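Local coordinates for protein mediator of RNA polymerase II transcription subunit 18 (Schizosaccharomyces pombe, PDB 3C0T) that serves as a subunit of the Mediator complex, a coactivator that relays signals from gene-specific regulators to the RNA polymerase II machinery, at residues K30-K42 with D53-H65. Numbering follows the deposited sequence.
Sequences KTILEFWVVYRPK and DSWLRLCSNIESH
Leu33, Leu58 and Trp55 bury the most surface where strand 56-61 pairs antiparallel with strand 27-41, a worked example of a sheet with one mostly apolar face and one mixing apolar packing with Glu34 and Arg57. Six backbone bonds join Phe35, Val37 and Tyr39 to Ser60, Leu58 and Leu56. Within the two segments, Leu33 O accepts weak bonds from Ile62 N and Glu63 N, while Leu33 CG lies 3.6 Å from Ile62 CG1. Leu58 CD2 touches Val37 CG2 at 3.6 Å and also reaches Tyr39 CE1.

On the other face, Cys59 CB sits 3.4 Å from the centroid of the six-membered ring of Trp36; Cys59 SG, swung anti to the backbone N (chi1 177°), is thereby brought over the five-membered ring. Trp36 NE1 donates to Glu34 OE1, which also pairs with Arg139; an alanine at Trp36 would probably leave Cys59 without its aromatic cover and Glu34 without this donor. Arg40 CB rests centrally over the Trp55 indole, and its guanidinium pairs with Glu119. Trp55 packs on the backbone of another protein's chain, to which Arg57 hydrogen-bonds. In the antiparallel Med18 sheet, where strand 118-133 flanks 27-41 too, backbone bonds thus set the register and ring contacts fix the side chains.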
loop_
_atom_site.group_PDB
_atom_site.type_symbol
_atom_site.label_atom_id
_atom_site.label_comp_id
_atom_site.label_asym_id
_atom_site.label_seq_id
_atom_site.Cartn_x
_atom_site.Cartn_y
_atom_site.Cartn_z
ATOM N N LYS A 30 8.711 5.214 11.016
ATOM C CA LYS A 30 9.851 4.623 10.330
ATOM C C LYS A 30 9.584 4.975 8.872
ATOM O O LYS A 30 8.432 4.962 8.434
ATOM C CB LYS A 30 9.914 3.103 10.539
ATOM C CG LYS A 30 9.089 2.269 9.580
ATOM C CD LYS A 30 9.284 0.777 9.865
ATOM C CE LYS A 30 8.459 -0.091 8.915
ATOM N NZ LYS A 30 8.476 -1.534 9.299
ATOM N N THR A 31 10.625 5.325 8.127
ATOM C CA THR A 31 10.421 5.692 6.739
ATOM C C THR A 31 10.046 4.478 5.921
ATOM O O THR A 31 10.413 3.352 6.241
ATOM C CB THR A 31 11.674 6.322 6.100
ATOM O OG1 THR A 31 12.713 5.346 6.032
ATOM C CG2 THR A 31 12.160 7.493 6.921
ATOM N N ILE A 32 9.301 4.736 4.859
ATOM C CA ILE A 32 8.855 3.715 3.936
ATOM C C ILE A 32 9.247 4.155 2.522
ATOM O O ILE A 32 8.918 5.267 2.097
ATOM C CB ILE A 32 7.310 3.573 3.951
ATOM C CG1 ILE A 32 6.824 2.999 5.289
ATOM C CG2 ILE A 32 6.860 2.742 2.756
ATOM C CD1 ILE A 32 7.293 1.577 5.586
ATOM N N LEU A 33 9.973 3.299 1.813
ATOM C CA LEU A 33 10.326 3.570 0.421
ATOM C C LEU A 33 10.367 2.199 -0.249
ATOM O O LEU A 33 11.335 1.455 -0.095
ATOM C CB LEU A 33 11.678 4.271 0.291
ATOM C CG LEU A 33 11.874 4.816 -1.133
ATOM C CD1 LEU A 33 10.886 5.956 -1.377
ATOM C CD2 LEU A 33 13.301 5.313 -1.325
ATOM N N GLU A 34 9.301 1.871 -0.978
ATOM C CA GLU A 34 9.186 0.570 -1.639
ATOM C C GLU A 34 8.995 0.656 -3.149
ATOM O O GLU A 34 8.376 1.596 -3.658
ATOM C CB GLU A 34 7.996 -0.208 -1.052
ATOM C CG GLU A 34 7.944 -0.233 0.470
ATOM C CD GLU A 34 6.607 -0.722 1.020
ATOM O OE1 GLU A 34 5.550 -0.462 0.392
ATOM O OE2 GLU A 34 6.608 -1.346 2.102
ATOM N N PHE A 35 9.525 -0.333 -3.859
ATOM C CA PHE A 35 9.361 -0.396 -5.304
ATOM C C PHE A 35 8.416 -1.575 -5.545
ATOM O O PHE A 35 8.693 -2.701 -5.119
ATOM C CB PHE A 35 10.698 -0.653 -6.002
ATOM C CG PHE A 35 10.703 -0.264 -7.452
ATOM C CD1 PHE A 35 11.326 0.911 -7.873
ATOM C CD2 PHE A 35 10.049 -1.046 -8.395
ATOM C CE1 PHE A 35 11.296 1.302 -9.219
ATOM C CE2 PHE A 35 10.010 -0.664 -9.746
ATOM C CZ PHE A 35 10.635 0.513 -10.155
ATOM N N TRP A 36 7.293 -1.307 -6.204
ATOM C CA TRP A 36 6.306 -2.338 -6.494
ATOM C C TRP A 36 6.195 -2.590 -7.983
ATOM O O TRP A 36 6.103 -1.645 -8.768
ATOM C CB TRP A 36 4.912 -1.926 -6.001
ATOM C CG TRP A 36 4.731 -1.921 -4.523
ATOM C CD1 TRP A 36 5.106 -0.936 -3.656
ATOM C CD2 TRP A 36 4.123 -2.950 -3.727
ATOM N NE1 TRP A 36 4.769 -1.286 -2.377
ATOM C CE2 TRP A 36 4.161 -2.513 -2.388
ATOM C CE3 TRP A 36 3.547 -4.195 -4.018
ATOM C CZ2 TRP A 36 3.643 -3.276 -1.329
ATOM C CZ3 TRP A 36 3.033 -4.960 -2.964
ATOM C CH2 TRP A 36 3.082 -4.492 -1.635
ATOM N N VAL A 37 6.201 -3.862 -8.368
ATOM C CA VAL A 37 6.025 -4.234 -9.770
ATOM C C VAL A 37 4.900 -5.271 -9.745
ATOM O O VAL A 37 4.929 -6.225 -8.960
ATOM C CB VAL A 37 7.321 -4.835 -10.404
ATOM C CG1 VAL A 37 8.532 -4.058 -9.934
ATOM C CG2 VAL A 37 7.460 -6.298 -10.051
ATOM N N VAL A 38 3.893 -5.063 -10.581
ATOM C CA VAL A 38 2.755 -5.965 -10.619
ATOM C C VAL A 38 2.724 -6.792 -11.900
ATOM O O VAL A 38 2.975 -6.273 -12.984
ATOM C CB VAL A 38 1.446 -5.157 -10.481
ATOM C CG1 VAL A 38 0.246 -6.088 -10.456
ATOM C CG2 VAL A 38 1.498 -4.308 -9.216
ATOM N N TYR A 39 2.422 -8.081 -11.758
ATOM C CA TYR A 39 2.346 -9.006 -12.890
ATOM C C TYR A 39 0.973 -9.644 -12.984
ATOM O O TYR A 39 0.382 -10.039 -11.979
ATOM C CB TYR A 39 3.385 -10.121 -12.766
ATOM C CG TYR A 39 4.785 -9.689 -13.109
ATOM C CD1 TYR A 39 5.566 -8.993 -12.189
ATOM C CD2 TYR A 39 5.327 -9.960 -14.364
ATOM C CE1 TYR A 39 6.854 -8.576 -12.510
ATOM C CE2 TYR A 39 6.617 -9.544 -14.696
ATOM C CZ TYR A 39 7.369 -8.854 -13.762
ATOM O OH TYR A 39 8.640 -8.436 -14.078
ATOM N N ARG A 40 0.468 -9.756 -14.203
ATOM C CA ARG A 40 -0.843 -10.347 -14.412
ATOM C C ARG A 40 -0.693 -11.624 -15.222
ATOM O O ARG A 40 0.288 -11.794 -15.949
ATOM C CB ARG A 40 -1.731 -9.369 -15.175
ATOM C CG ARG A 40 -1.191 -9.076 -16.547
ATOM C CD ARG A 40 -2.019 -8.066 -17.284
ATOM N NE ARG A 40 -1.462 -7.864 -18.616
ATOM C CZ ARG A 40 -1.966 -7.039 -19.526
ATOM N NH1 ARG A 40 -1.385 -6.930 -20.713
ATOM N NH2 ARG A 40 -3.050 -6.323 -19.247
ATOM N N PRO A 41 -1.665 -12.542 -15.105
ATOM C CA PRO A 41 -1.620 -13.807 -15.847
ATOM C C PRO A 41 -1.483 -13.545 -17.344
ATOM O O PRO A 41 -2.125 -12.645 -17.879
ATOM C CB PRO A 41 -2.948 -14.458 -15.481
ATOM C CG PRO A 41 -3.157 -13.987 -14.066
ATOM C CD PRO A 41 -2.809 -12.521 -14.175
ATOM N N LYS A 42 -0.641 -14.329 -18.008
ATOM C CA LYS A 42 -0.398 -14.183 -19.446
ATOM C C LYS A 42 -1.440 -14.928 -20.292
ATOM O O LYS A 42 -2.650 -14.727 -20.145
ATOM C CB LYS A 42 1.004 -14.710 -19.780
ATOM C CG LYS A 42 1.554 -14.292 -21.133
ATOM C CD LYS A 42 2.913 -14.947 -21.394
ATOM C CE LYS A 42 3.936 -14.592 -20.316
ATOM N NZ LYS A 42 5.261 -15.247 -20.530
ATOM N N ASP A 53 -7.183 -9.563 -8.590
ATOM C CA ASP A 53 -6.965 -10.247 -7.318
ATOM C C ASP A 53 -6.082 -11.478 -7.497
ATOM O O ASP A 53 -5.727 -12.147 -6.523
ATOM C CB ASP A 53 -8.292 -10.671 -6.682
ATOM C CG ASP A 53 -9.104 -11.602 -7.571
ATOM O OD1 ASP A 53 -10.101 -12.166 -7.076
ATOM O OD2 ASP A 53 -8.758 -11.766 -8.760
ATOM N N SER A 54 -5.741 -11.784 -8.745
ATOM C CA SER A 54 -4.891 -12.934 -9.044
ATOM C C SER A 54 -3.536 -12.462 -9.570
ATOM O O SER A 54 -2.689 -13.276 -9.938
ATOM C CB SER A 54 -5.557 -13.841 -10.085
ATOM O OG SER A 54 -5.572 -13.217 -11.362
ATOM N N TRP A 55 -3.339 -11.147 -9.612
ATOM C CA TRP A 55 -2.078 -10.584 -10.087
ATOM C C TRP A 55 -1.030 -10.636 -8.979
ATOM O O TRP A 55 -1.345 -10.478 -7.792
ATOM C CB TRP A 55 -2.283 -9.141 -10.552
ATOM C CG TRP A 55 -3.242 -9.010 -11.709
ATOM C CD1 TRP A 55 -4.040 -9.995 -12.239
ATOM C CD2 TRP A 55 -3.510 -7.826 -12.475
ATOM N NE1 TRP A 55 -4.782 -9.493 -13.282
ATOM C CE2 TRP A 55 -4.481 -8.168 -13.450
ATOM C CE3 TRP A 55 -3.027 -6.509 -12.431
ATOM C CZ2 TRP A 55 -4.977 -7.240 -14.379
ATOM C CZ3 TRP A 55 -3.518 -5.581 -13.357
ATOM C CH2 TRP A 55 -4.486 -5.955 -14.318
ATOM N N LEU A 56 0.214 -10.879 -9.378
ATOM C CA LEU A 56 1.338 -10.962 -8.454
ATOM C C LEU A 56 1.894 -9.568 -8.226
ATOM O O LEU A 56 2.289 -8.881 -9.171
ATOM C CB LEU A 56 2.424 -11.874 -9.038
ATOM C CG LEU A 56 2.521 -13.325 -8.543
ATOM C CD1 LEU A 56 1.256 -13.761 -7.843
ATOM C CD2 LEU A 56 2.819 -14.229 -9.728
ATOM N N ARG A 57 1.923 -9.157 -6.965
ATOM C CA ARG A 57 2.411 -7.837 -6.593
ATOM C C ARG A 57 3.725 -7.991 -5.842
ATOM O O ARG A 57 3.753 -8.467 -4.708
ATOM C CB ARG A 57 1.343 -7.150 -5.737
ATOM C CG ARG A 57 0.020 -7.041 -6.487
ATOM C CD ARG A 57 -1.194 -6.746 -5.609
ATOM N NE ARG A 57 -2.410 -6.810 -6.421
ATOM C CZ ARG A 57 -2.757 -5.889 -7.314
ATOM N NH1 ARG A 57 -1.993 -4.824 -7.497
ATOM N NH2 ARG A 57 -3.836 -6.053 -8.068
ATOM N N LEU A 58 4.817 -7.604 -6.493
ATOM C CA LEU A 58 6.143 -7.730 -5.907
ATOM C C LEU A 58 6.615 -6.451 -5.249
ATOM O O LEU A 58 6.564 -5.371 -5.842
ATOM C CB LEU A 58 7.144 -8.165 -6.979
ATOM C CG LEU A 58 7.186 -9.642 -7.417
ATOM C CD1 LEU A 58 5.906 -10.359 -7.088
ATOM C CD2 LEU A 58 7.444 -9.688 -8.919
ATOM N N CYS A 59 7.086 -6.578 -4.015
ATOM C CA CYS A 59 7.553 -5.422 -3.279
ATOM C C CYS A 59 8.990 -5.564 -2.820
ATOM O O CYS A 59 9.370 -6.559 -2.202
ATOM C CB CYS A 59 6.663 -5.166 -2.064
ATOM S SG CYS A 59 7.242 -3.782 -1.056
ATOM N N SER A 60 9.786 -4.554 -3.139
ATOM C CA SER A 60 11.177 -4.528 -2.741
ATOM C C SER A 60 11.404 -3.277 -1.908
ATOM O O SER A 60 10.978 -2.181 -2.283
ATOM C CB SER A 60 12.084 -4.490 -3.967
ATOM O OG SER A 60 13.406 -4.170 -3.581
ATOM N N ASN A 61 12.057 -3.441 -0.766
ATOM C CA ASN A 61 12.359 -2.303 0.087
ATOM C C ASN A 61 13.604 -1.629 -0.492
ATOM O O ASN A 61 14.718 -2.120 -0.325
ATOM C CB ASN A 61 12.614 -2.775 1.520
ATOM C CG ASN A 61 12.945 -1.634 2.463
ATOM O OD1 ASN A 61 13.091 -1.834 3.670
ATOM N ND2 ASN A 61 13.067 -0.430 1.917
ATOM N N ILE A 62 13.421 -0.516 -1.191
ATOM C CA ILE A 62 14.564 0.166 -1.784
ATOM C C ILE A 62 15.243 1.110 -0.814
ATOM O O ILE A 62 16.252 1.728 -1.137
ATOM C CB ILE A 62 14.175 0.921 -3.075
ATOM C CG1 ILE A 62 12.933 1.777 -2.848
ATOM C CG2 ILE A 62 13.937 -0.084 -4.190
ATOM C CD1 ILE A 62 12.479 2.521 -4.089
ATOM N N GLU A 63 14.687 1.205 0.387
ATOM C CA GLU A 63 15.254 2.050 1.430
ATOM C C GLU A 63 16.637 1.497 1.777
ATOM O O GLU A 63 17.487 2.209 2.312
ATOM C CB GLU A 63 14.335 2.030 2.657
ATOM C CG GLU A 63 14.928 2.580 3.942
ATOM C CD GLU A 63 15.360 4.027 3.831
ATOM O OE1 GLU A 63 15.668 4.627 4.882
ATOM O OE2 GLU A 63 15.405 4.562 2.702
ATOM N N SER A 64 16.848 0.223 1.444
ATOM C CA SER A 64 18.113 -0.465 1.698
ATOM C C SER A 64 18.837 -0.801 0.390
ATOM O O SER A 64 19.153 -1.967 0.125
ATOM C CB SER A 64 17.860 -1.762 2.480
ATOM O OG SER A 64 17.133 -2.698 1.700
ATOM N N HIS A 65 19.096 0.225 -0.419
ATOM C CA HIS A 65 19.781 0.053 -1.700
ATOM C C HIS A 65 20.596 1.275 -2.099
ATOM O O HIS A 65 20.332 2.392 -1.643
ATOM C CB HIS A 65 18.775 -0.220 -2.821
ATOM C CG HIS A 65 18.394 -1.656 -2.962
ATOM N ND1 HIS A 65 19.311 -2.642 -3.255
ATOM C CD2 HIS A 65 17.194 -2.275 -2.857
ATOM C CE1 HIS A 65 18.692 -3.807 -3.322
ATOM N NE2 HIS A 65 17.407 -3.613 -3.084
#